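Local coordinates for protein UDP-N-acetylglucosamine pyrophosphorylase (Entamoeba histolytica, PDB 3OC9) that probably catalyses the transfer of a uridylyl group from UTP to N-acetylglucosamine 1-phosphate, giving UDP-N-acetylglucosamine and diphosphate, at residues D11-T14 against N15-V19; E22-Y25 against R26-L30; G168-E171 against F172-E175; V350-D353 against W354-N358. One frame throughout, in Å; residues are numbered along the deposited sequence. Where two conformers were deposited one is given.

Contact 1: residues D11-T14 against N15-V19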
loop_
_atom_site.group_PDB
_atom_site.type_symbol
_atom_site.label_atom_id
_atom_site.label_comp_id
_atom_site.label_asym_id
_atom_site.label_seq_id
_atom_site.Cartn_x
_atom_site.Cartn_y
_atom_site.Cartn_z
ATOM N N ASP A 11 8.006 -16.650 13.489
ATOM C CA ASP A 11 9.318 -16.660 12.780
ATOM C C ASP A 11 9.248 -15.936 11.410
ATOM O O ASP A 11 8.262 -16.095 10.662
ATOM C CB ASP A 11 9.818 -18.088 12.515
ATOM C CG ASP A 11 9.978 -18.927 13.784
ATOM O OD1 ASP A 11 10.581 -18.451 14.777
ATOM O OD2 ASP A 11 9.488 -20.071 13.778
ATOM N N ILE A 12 10.302 -15.178 11.090
ATOM C CA ILE A 12 10.438 -14.497 9.780
ATOM C C ILE A 12 10.912 -15.547 8.771
ATOM O O ILE A 12 12.004 -16.096 8.921
ATOM C CB ILE A 12 11.450 -13.287 9.862
ATOM C CG1 ILE A 12 10.944 -12.224 10.871
ATOM C CG2 ILE A 12 11.755 -12.679 8.442
ATOM C CD1 ILE A 12 11.977 -11.104 11.232
ATOM N N THR A 13 10.070 -15.880 7.785
ATOM C CA THR A 13 10.370 -16.979 6.847
ATOM C C THR A 13 11.687 -16.752 6.073
ATOM O O THR A 13 12.471 -17.701 5.869
ATOM C CB THR A 13 9.175 -17.252 5.869
ATOM O OG1 THR A 13 7.915 -17.129 6.582
ATOM C CG2 THR A 13 9.277 -18.652 5.280
ATOM N N THR A 14 11.913 -15.511 5.641
ATOM C CA THR A 14 13.121 -15.117 4.857
ATOM C C THR A 14 14.475 -15.209 5.625
ATOM O O THR A 14 15.560 -15.107 5.009
ATOM C CB THR A 14 12.934 -13.710 4.173
ATOM O OG1 THR A 14 12.557 -12.716 5.148
ATOM C CG2 THR A 14 11.859 -13.784 3.122
ATOM N N ASN A 15 14.433 -15.422 6.944
ATOM C CA ASN A 15 15.667 -15.697 7.723
ATOM C C ASN A 15 16.306 -17.055 7.347
ATOM O O ASN A 15 17.546 -17.196 7.351
ATOM C CB ASN A 15 15.405 -15.687 9.253
ATOM C CG ASN A 15 15.323 -14.272 9.860
ATOM O OD1 ASN A 15 15.552 -13.260 9.188
ATOM N ND2 ASN A 15 14.979 -14.209 11.150
ATOM N N THR A 16 15.477 -18.054 7.054
ATOM C CA THR A 16 15.978 -19.421 6.761
ATOM C C THR A 16 15.700 -19.932 5.334
ATOM O O THR A 16 16.353 -20.870 4.860
ATOM C CB THR A 16 15.490 -20.476 7.802
ATOM O OG1 THR A 16 14.055 -20.492 7.844
ATOM C CG2 THR A 16 16.067 -20.179 9.207
ATOM N N ILE A 17 14.706 -19.337 4.671
ATOM C CA ILE A 17 14.431 -19.599 3.256
ATOM C C ILE A 17 14.652 -18.276 2.494
ATOM O O ILE A 17 13.770 -17.406 2.441
ATOM C CB ILE A 17 12.996 -20.174 3.007
ATOM C CG1 ILE A 17 12.745 -21.433 3.850
ATOM C CG2 ILE A 17 12.790 -20.504 1.516
ATOM C CD1 ILE A 17 11.290 -21.939 3.804
ATOM N N PRO A 18 15.847 -18.100 1.910
ATOM C CA PRO A 18 16.198 -16.803 1.352
ATOM C C PRO A 18 15.440 -16.490 0.045
ATOM O O PRO A 18 15.010 -17.417 -0.657
ATOM C CB PRO A 18 17.700 -16.957 1.054
ATOM C CG PRO A 18 17.864 -18.401 0.775
ATOM C CD PRO A 18 16.929 -19.092 1.741
ATOM N N VAL A 19 15.259 -15.195 -0.224
ATOM C CA VAL A 19 14.759 -14.712 -1.531
ATOM C C VAL A 19 15.919 -14.749 -2.531
ATOM O O VAL A 19 16.957 -14.095 -2.319
ATOM C CB VAL A 19 14.204 -13.270 -1.436
ATOM C CG1 VAL A 19 13.652 -12.801 -2.804
ATOM C CG2 VAL A 19 13.110 -13.182 -0.353
HETATM O O HOH W 1 12.725 -18.723 9.616
HETATM O O HOH W 2 14.826 -11.990 6.706
#

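Contact 2: residues E22-Y25 against R26-L30. With SO4 (sulfate ion), chain B.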
loop_
_atom_site.group_PDB
_atom_site.type_symbol
_atom_site.label_atom_id
_atom_site.label_comp_id
_atom_site.label_asym_id
_atom_site.label_seq_id
_atom_site.Cartn_x
_atom_site.Cartn_y
_atom_site.Cartn_z
ATOM N N GLU A 22 16.150 -17.088 -8.584
ATOM C CA GLU A 22 15.123 -18.024 -9.089
ATOM C C GLU A 22 13.692 -17.478 -8.820
ATOM O O GLU A 22 12.819 -17.530 -9.713
ATOM C CB GLU A 22 15.307 -19.446 -8.511
ATOM C CG GLU A 22 14.203 -20.471 -8.902
ATOM C CD GLU A 22 14.219 -21.795 -8.108
ATOM O OE1 GLU A 22 14.764 -21.851 -6.976
ATOM O OE2 GLU A 22 13.648 -22.792 -8.617
ATOM N N HIS A 23 13.472 -16.930 -7.620
ATOM C CA HIS A 23 12.169 -16.316 -7.270
ATOM C C HIS A 23 11.833 -15.098 -8.152
ATOM O O HIS A 23 10.694 -14.976 -8.639
ATOM C CB HIS A 23 12.094 -15.903 -5.779
ATOM C CG HIS A 23 12.223 -17.048 -4.814
ATOM N ND1 HIS A 23 13.149 -17.058 -3.793
ATOM C CD2 HIS A 23 11.527 -18.207 -4.701
ATOM C CE1 HIS A 23 13.041 -18.185 -3.110
ATOM N NE2 HIS A 23 12.058 -18.899 -3.631
ATOM N N TYR A 24 12.806 -14.201 -8.344
ATOM C CA TYR A 24 12.617 -13.013 -9.214
ATOM C C TYR A 24 12.166 -13.407 -10.638
ATOM O O TYR A 24 11.188 -12.861 -11.167
ATOM C CB TYR A 24 13.916 -12.182 -9.250
ATOM C CG TYR A 24 13.936 -10.988 -10.200
ATOM C CD1 TYR A 24 13.447 -9.744 -9.799
ATOM C CD2 TYR A 24 14.483 -11.100 -11.474
ATOM C CE1 TYR A 24 13.474 -8.631 -10.662
ATOM C CE2 TYR A 24 14.509 -9.994 -12.349
ATOM C CZ TYR A 24 13.999 -8.769 -11.935
ATOM O OH TYR A 24 14.038 -7.679 -12.793
ATOM N N TYR A 25 12.877 -14.346 -11.267
ATOM C CA TYR A 25 12.510 -14.780 -12.632
ATOM C C TYR A 25 11.187 -15.552 -12.739
ATOM O O TYR A 25 10.484 -15.429 -13.751
ATOM C CB TYR A 25 13.673 -15.507 -13.347
ATOM C CG TYR A 25 14.833 -14.576 -13.639
ATOM C CD1 TYR A 25 14.689 -13.509 -14.529
ATOM C CD2 TYR A 25 16.063 -14.734 -12.996
ATOM C CE1 TYR A 25 15.738 -12.635 -14.781
ATOM C CE2 TYR A 25 17.126 -13.860 -13.243
ATOM C CZ TYR A 25 16.948 -12.807 -14.132
ATOM O OH TYR A 25 17.984 -11.933 -14.406
ATOM N N ARG A 26 10.824 -16.318 -11.706
ATOM C CA ARG A 26 9.492 -16.955 -11.675
ATOM C C ARG A 26 8.369 -15.893 -11.596
ATOM O O ARG A 26 7.276 -16.063 -12.177
ATOM C CB ARG A 26 9.388 -17.967 -10.521
ATOM C CG ARG A 26 8.014 -18.665 -10.337
ATOM C CD ARG A 26 7.623 -19.552 -11.520
ATOM N NE ARG A 26 6.357 -20.243 -11.264
ATOM C CZ ARG A 26 5.605 -20.820 -12.197
ATOM N NH1 ARG A 26 5.983 -20.800 -13.473
ATOM N NH2 ARG A 26 4.464 -21.415 -11.853
ATOM N N GLY A 27 8.650 -14.801 -10.877
ATOM C CA GLY A 27 7.723 -13.656 -10.813
ATOM C C GLY A 27 7.502 -13.015 -12.189
ATOM O O GLY A 27 6.358 -12.766 -12.580
ATOM N N LEU A 28 8.588 -12.745 -12.918
ATOM C CA LEU A 28 8.479 -12.208 -14.289
ATOM C C LEU A 28 7.697 -13.155 -15.227
ATOM O O LEU A 28 6.906 -12.689 -16.059
ATOM C CB LEU A 28 9.872 -11.861 -14.890
ATOM C CG LEU A 28 10.669 -10.663 -14.324
ATOM C CD1 LEU A 28 11.974 -10.434 -15.119
ATOM C CD2 LEU A 28 9.852 -9.353 -14.275
ATOM N N GLU A 29 7.913 -14.467 -15.090
ATOM C CA GLU A 29 7.158 -15.471 -15.867
ATOM C C GLU A 29 5.644 -15.402 -15.602
ATOM O O GLU A 29 4.830 -15.381 -16.544
ATOM C CB GLU A 29 7.689 -16.892 -15.598
ATOM C CG GLU A 29 6.908 -18.021 -16.314
ATOM C CD GLU A 29 7.126 -18.046 -17.822
ATOM O OE1 GLU A 29 8.174 -17.558 -18.290
ATOM O OE2 GLU A 29 6.246 -18.567 -18.542
ATOM N N LEU A 30 5.258 -15.366 -14.326
ATOM C CA LEU A 30 3.841 -15.260 -13.952
ATOM C C LEU A 30 3.177 -13.947 -14.426
ATOM O O LEU A 30 2.023 -13.973 -14.901
ATOM C CB LEU A 30 3.658 -15.508 -12.433
ATOM C CG LEU A 30 3.942 -16.962 -11.995
ATOM C CD1 LEU A 30 4.135 -17.117 -10.474
ATOM C CD2 LEU A 30 2.859 -17.929 -12.495
HETATM S S SO4 B . 3.783 -22.907 -15.368
HETATM O O1 SO4 B . 3.104 -21.650 -15.046
HETATM O O2 SO4 B . 3.627 -23.845 -14.256
HETATM O O3 SO4 B . 3.200 -23.482 -16.577
HETATM O O4 SO4 B . 5.204 -22.651 -15.596
#

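Contact 3: residues G168-E171 against F172-E175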
loop_
_atom_site.group_PDB
_atom_site.type_symbol
_atom_site.label_atom_id
_atom_site.label_comp_id
_atom_site.label_asym_id
_atom_site.label_seq_id
_atom_site.Cartn_x
_atom_site.Cartn_y
_atom_site.Cartn_z
ATOM N N GLY A 168 -18.346 -8.143 -9.139
ATOM C CA GLY A 168 -17.975 -9.127 -10.168
ATOM C C GLY A 168 -16.488 -9.299 -10.462
ATOM O O GLY A 168 -16.109 -9.915 -11.478
ATOM N N ILE A 169 -15.645 -8.742 -9.593
ATOM C CA ILE A 169 -14.191 -8.763 -9.809
ATOM C C ILE A 169 -13.587 -10.161 -9.601
ATOM O O ILE A 169 -12.644 -10.544 -10.320
ATOM C CB ILE A 169 -13.477 -7.643 -8.974
ATOM C CG1 ILE A 169 -13.876 -6.263 -9.542
ATOM C CG2 ILE A 169 -11.920 -7.848 -8.959
ATOM C CD1 ILE A 169 -13.482 -5.085 -8.638
ATOM N N LEU A 170 -14.117 -10.939 -8.648
ATOM C CA LEU A 170 -13.637 -12.321 -8.495
ATOM C C LEU A 170 -13.966 -13.189 -9.733
ATOM O O LEU A 170 -13.126 -13.986 -10.183
ATOM C CB LEU A 170 -14.112 -12.981 -7.177
ATOM C CG LEU A 170 -13.811 -12.238 -5.852
ATOM C CD1 LEU A 170 -14.277 -13.061 -4.651
ATOM C CD2 LEU A 170 -12.322 -11.909 -5.715
ATOM N N GLU A 171 -15.168 -13.009 -10.294
ATOM C CA GLU A 171 -15.534 -13.682 -11.560
ATOM C C GLU A 171 -14.592 -13.271 -12.709
ATOM O O GLU A 171 -14.139 -14.129 -13.472
ATOM C CB GLU A 171 -17.003 -13.414 -11.929
ATOM C CG GLU A 171 -17.998 -14.228 -11.089
ATOM C CD GLU A 171 -19.446 -14.119 -11.560
ATOM O OE1 GLU A 171 -19.703 -13.603 -12.667
ATOM O OE2 GLU A 171 -20.334 -14.569 -10.810
ATOM N N PHE A 172 -14.290 -11.966 -12.804
ATOM C CA PHE A 172 -13.366 -11.413 -13.823
ATOM C C PHE A 172 -11.941 -11.989 -13.663
ATOM O O PHE A 172 -11.290 -12.365 -14.667
ATOM C CB PHE A 172 -13.358 -9.873 -13.740
ATOM C CG PHE A 172 -12.488 -9.176 -14.778
ATOM C CD1 PHE A 172 -12.957 -8.965 -16.073
ATOM C CD2 PHE A 172 -11.226 -8.675 -14.433
ATOM C CE1 PHE A 172 -12.169 -8.296 -17.032
ATOM C CE2 PHE A 172 -10.419 -8.004 -15.377
ATOM C CZ PHE A 172 -10.891 -7.810 -16.682
ATOM N N MET A 173 -11.447 -12.070 -12.418
ATOM C CA MET A 173 -10.136 -12.709 -12.181
ATOM C C MET A 173 -10.055 -14.162 -12.717
ATOM O O MET A 173 -9.069 -14.536 -13.373
ATOM C CB MET A 173 -9.725 -12.650 -10.691
ATOM C CG MET A 173 -9.371 -11.247 -10.169
ATOM S SD MET A 173 -9.159 -11.295 -8.343
ATOM C CE MET A 173 -8.453 -9.661 -8.014
ATOM N N ASN A 174 -11.080 -14.975 -12.444
ATOM C CA ASN A 174 -11.104 -16.359 -12.948
ATOM C C ASN A 174 -11.128 -16.418 -14.489
ATOM O O ASN A 174 -10.418 -17.226 -15.092
ATOM C CB ASN A 174 -12.260 -17.177 -12.316
ATOM C CG ASN A 174 -12.038 -17.458 -10.813
ATOM O OD1 ASN A 174 -10.911 -17.688 -10.367
ATOM N ND2 ASN A 174 -13.119 -17.437 -10.039
ATOM N N GLU A 175 -11.913 -15.545 -15.114
ATOM C CA GLU A 175 -11.988 -15.449 -16.592
ATOM C C GLU A 175 -10.614 -15.138 -17.235
ATOM O O GLU A 175 -10.237 -15.743 -18.255
ATOM C CB GLU A 175 -13.025 -14.384 -16.969
ATOM C CG GLU A 175 -13.077 -13.961 -18.439
ATOM C CD GLU A 175 -14.115 -12.863 -18.711
ATOM O OE1 GLU A 175 -14.770 -12.372 -17.751
ATOM O OE2 GLU A 175 -14.276 -12.493 -19.902
#

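Contact 4: residues V350-D353 against W354-N358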
loop_
_atom_site.group_PDB
_atom_site.type_symbol
_atom_site.label_atom_id
_atom_site.label_comp_id
_atom_site.label_asym_id
_atom_site.label_seq_id
_atom_site.Cartn_x
_atom_site.Cartn_y
_atom_site.Cartn_z
ATOM N N VAL A 350 10.071 12.366 2.465
ATOM C CA VAL A 350 9.909 11.510 1.268
ATOM C C VAL A 350 10.998 11.795 0.218
ATOM O O VAL A 350 11.653 10.868 -0.269
ATOM C CB VAL A 350 8.475 11.618 0.647
ATOM C CG1 VAL A 350 8.415 10.897 -0.706
ATOM C CG2 VAL A 350 7.412 11.075 1.627
ATOM N N LYS A 351 11.194 13.070 -0.136
ATOM C CA LYS A 351 12.298 13.487 -1.027
ATOM C C LYS A 351 13.689 12.971 -0.622
ATOM O O LYS A 351 14.399 12.382 -1.458
ATOM C CB LYS A 351 12.355 15.020 -1.128
ATOM C CG LYS A 351 11.784 15.594 -2.372
ATOM C CD LYS A 351 12.200 17.077 -2.452
ATOM C CE LYS A 351 11.520 17.768 -3.601
ATOM N NZ LYS A 351 11.549 19.259 -3.467
ATOM N N ARG A 352 14.063 13.191 0.649
ATOM C CA ARG A 352 15.359 12.750 1.197
ATOM C C ARG A 352 15.572 11.239 1.031
ATOM O O ARG A 352 16.674 10.802 0.641
ATOM C CB ARG A 352 15.486 13.166 2.677
ATOM C CG ARG A 352 16.814 12.804 3.371
ATOM C CD ARG A 352 16.780 13.094 4.881
ATOM N NE ARG A 352 16.837 14.527 5.166
ATOM C CZ ARG A 352 15.806 15.245 5.606
ATOM N NH1 ARG A 352 14.641 14.657 5.837
ATOM N NH2 ARG A 352 15.940 16.549 5.822
ATOM N N ASP A 353 14.520 10.454 1.312
ATOM C CA ASP A 353 14.578 8.986 1.236
ATOM C C ASP A 353 14.687 8.497 -0.235
ATOM O O ASP A 353 15.505 7.619 -0.544
ATOM C CB ASP A 353 13.354 8.344 1.948
ATOM C CG ASP A 353 13.430 8.401 3.499
ATOM O OD1 ASP A 353 14.533 8.512 4.073
ATOM O OD2 ASP A 353 12.363 8.296 4.151
ATOM N N TRP A 354 13.887 9.082 -1.135
ATOM C CA TRP A 354 13.922 8.698 -2.571
ATOM C C TRP A 354 15.300 9.023 -3.219
ATOM O O TRP A 354 15.869 8.193 -3.955
ATOM C CB TRP A 354 12.729 9.321 -3.338
ATOM C CG TRP A 354 12.597 8.921 -4.827
ATOM C CD1 TRP A 354 12.658 7.650 -5.362
ATOM C CD2 TRP A 354 12.334 9.803 -5.929
ATOM N NE1 TRP A 354 12.485 7.701 -6.726
ATOM C CE2 TRP A 354 12.291 9.007 -7.103
ATOM C CE3 TRP A 354 12.161 11.191 -6.042
ATOM C CZ2 TRP A 354 12.064 9.550 -8.371
ATOM C CZ3 TRP A 354 11.932 11.739 -7.320
ATOM C CH2 TRP A 354 11.893 10.911 -8.463
ATOM N N TYR A 355 15.841 10.202 -2.904
ATOM C CA TYR A 355 17.158 10.615 -3.416
ATOM C C TYR A 355 18.282 9.663 -2.959
ATOM O O TYR A 355 19.142 9.298 -3.765
ATOM C CB TYR A 355 17.485 12.074 -3.033
ATOM C CG TYR A 355 16.658 13.164 -3.720
ATOM C CD1 TYR A 355 15.764 12.864 -4.758
ATOM C CD2 TYR A 355 16.781 14.511 -3.329
ATOM C CE1 TYR A 355 14.995 13.872 -5.386
ATOM C CE2 TYR A 355 16.020 15.529 -3.956
ATOM C CZ TYR A 355 15.133 15.201 -4.981
ATOM O OH TYR A 355 14.389 16.200 -5.611
ATOM N N ARG A 356 18.257 9.238 -1.688
ATOM C CA ARG A 356 19.297 8.346 -1.146
ATOM C C ARG A 356 19.230 6.939 -1.767
ATOM O O ARG A 356 20.275 6.336 -2.071
ATOM C CB ARG A 356 19.226 8.278 0.396
ATOM C CG ARG A 356 19.697 9.561 1.108
ATOM C CD ARG A 356 19.430 9.507 2.625
ATOM N NE ARG A 356 19.786 10.760 3.294
ATOM C CZ ARG A 356 19.740 10.961 4.614
ATOM N NH1 ARG A 356 19.347 9.993 5.442
ATOM N NH2 ARG A 356 20.089 12.138 5.114
ATOM N N LEU A 357 18.008 6.420 -1.958
ATOM C CA LEU A 357 17.824 5.148 -2.675
ATOM C C LEU A 357 18.408 5.188 -4.110
ATOM O O LEU A 357 19.087 4.234 -4.550
ATOM C CB LEU A 357 16.330 4.751 -2.697
ATOM C CG LEU A 357 15.978 3.428 -3.389
ATOM C CD1 LEU A 357 16.736 2.238 -2.768
ATOM C CD2 LEU A 357 14.439 3.192 -3.375
ATOM N N ASN A 358 18.149 6.276 -4.835
ATOM C CA ASN A 358 18.588 6.392 -6.226
ATOM C C ASN A 358 20.134 6.436 -6.357
ATOM O O ASN A 358 20.713 5.845 -7.283
ATOM C CB ASN A 358 17.923 7.607 -6.913
ATOM C CG ASN A 358 16.415 7.429 -7.105
ATOM O OD1 ASN A 358 15.906 6.306 -7.115
ATOM N ND2 ASN A 358 15.702 8.539 -7.271
HETATM O O HOH W 3 14.491 19.041 -5.059
#

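Contact 1: residues D11-T14 against N15-V19
T14 and V19 point the same way across the turns, and their methyls meet flank to flank, CG2 of T14 lying 3.7 Å from CG2 of V19. T14 can do this while keeping its hydroxyl busy: with chi1 at 54°, OG1 sits between the backbone N and the carbonyl carbon, and CG2 is turned toward the valine. T13 and I17 form a second parallel pair, looser, with T13 CG2 at 4.1 Å from I17 CD1. I12 and N15 meet differently. The asparagine amide runs at a slant across the isoleucine, ND2 coming to 3.9 Å from I12 CB. Beneath these pairs the backbone is stitched tightly. I12 O accepts N15 N at 3.2 Å from above the carbonyl plane, and T13 O takes two donors, I17 N at 3.0 Å almost head-on and T16 N more obliquely. One water links I12 O to T16 OG1, and another takes the proton of T14 OG1 and gives one to N15 OD1. The hydroxyls of T13 and T14 also reach I324 N and E326 N of strand 322-326, while I17 O bonds Y201 OH on helix 196-204. The whole is a run of overlapping turns, with i to i+3 and i to i+4 bonds, that pins the N-terminal segment to strand 322-326 and helix 196-204 just ahead of helix 21-32.

Contact 2: residues E22-Y25 against R26-L30
R26, tied back to E22 by the helical bond R26 N to E22 O, turns its guanidinium to two anions. NE makes a salt bridge to D203, and NH1 gives a firm bond, 2.9 Å, to O4 of a sulfate ion probably left by the crystallisation liquor; O4 lies at the edge of the guanidinium near its plane. Two weak bonds, from NH1 and NH2, share sulfate O1. CD2 of L30 covers part of one guanidinium face, 3.9 Å above it. The side chain gets there with CG anti to the backbone N and a bend at chi2 (64°). The other backbone bonds follow the same i to i+4 pattern: G27 N to H23 O, L28 N to Y24 O and E29 N to Y25 O. Packing is centred on L28. Its CD1 lies 3.8 Å from Y24 CE2, the two side chains slanting across one another, and 4.1 Å from Y25 CD1, where leucine and tyrosine run alongside. Y24 also offers CD2 to the middle of the Y25 ring face, 3.8 Å above it. Helix 21-32 thus lies between two others: L28 and Y24 press on L82 of helix 68-87, with Y25 meeting Y86, while H23 and L30 face helix 196-204 through L204, Y201, I199 and D203.

Contact 3: residues G168-E171 against F172-E175
F172 rises beside the first turn of its helix, its CB 3.6 Å from both G168 O and I169 O, and its ring leads away from that turn to other aromatics. There it meets H95 edge-to-face and H126 with the planes at about 60°. The ring swings out this way because CG is anti to the backbone N (chi1 -178°). The other flat group, the N174 amide, hangs near L170 O, with ND2 3.5 Å away but badly angled for a bond; ND2 is instead satisfied by E272. The remaining side-chain contact is carried by M173, whose extended chain slants across both I169 and L170. Its CE reaches I169 CG2 at 4.0 Å, and SD lies 4.2 Å from L170 CD2; M173 CG rests closer still, 3.4 Å from I169 O. These three buried residues make the inward side of the helix: I169 and M173, together with F172, touch F97 on strand 95-100, and L170 leans on L164 and L271. Four i to i+4 bonds run through the backbone, of which M173 N to I169 O, 2.9 Å, is the shortest. At the start G168 joins two helices, as N-cap of helix 169-176 and, with its positive phi (76°), C-prime residue of the Schellman motif ending helix 160-166. The second helix packs on strand 95-100 of the mixed sheet, in a protein whose family falls in the GT-A clan.

Contact 4: residues V350-D353 against W354-N358
Y355 bends back over the turn below it, so that K351 O sits 3.3 Å above one face of its ring, offset toward the rim near CG, while accepting Y355 N at 3.0 Å almost end-on. The torsion behind this is chi1 of -69°, which sets CG anti to the carbonyl carbon. From there the phenol runs alongside the extended lysine, OH lying 3.8 Å from K351 CE. Both polar ends are provided for. Y355 OH is bonded to E378 and also receives a proton from a water at 2.9 Å, which lies in the plane of the ring at its edge. K351 NZ has weaker support: a long bond to the same water and another weak one to P61 O. D353, at a partly exposed position, is held by OD2 to S334 OG. W354, next to it, packs against F62, and one face of its indole carries N358 ND2, which bonds C377 O. The backbone satisfies itself with i to i+4 bonds, among them W354 N to V350 O at 3.0 Å. On the exposed side R352, given in one of two conformers, lays CD 3.4 Å above the R356 guanidinium plane, an approach that remains doubtful. The chemistry is firmer on the buried flank, where the Y355 hydroxyl and the N358 amide both find partners on strand 377-379, E378 and C377 O, and so tie helix 347-364 to it.

In the fold
Contacts 1 and 2 lie close in sequence, with two residues between them and centres 18 Å apart, and touch where P18 O lies 3.2 Å from H23 CE1. Y201 of helix 196-204 serves both, so the N-terminal turns and helix 21-32 share one support. Contact 3 stands apart, its centre about 24 Å from that of contact 2 and 32 Å from that of contact 1, yet the strand it packs on, 95-100, belongs to the same mixed sheet as strand 322-326, which receives contact 1. Contact 4 lies across the chain's centre from contact 3, about 38 Å between centres. The sulfate at contact 2 gives no reason to place the active site there.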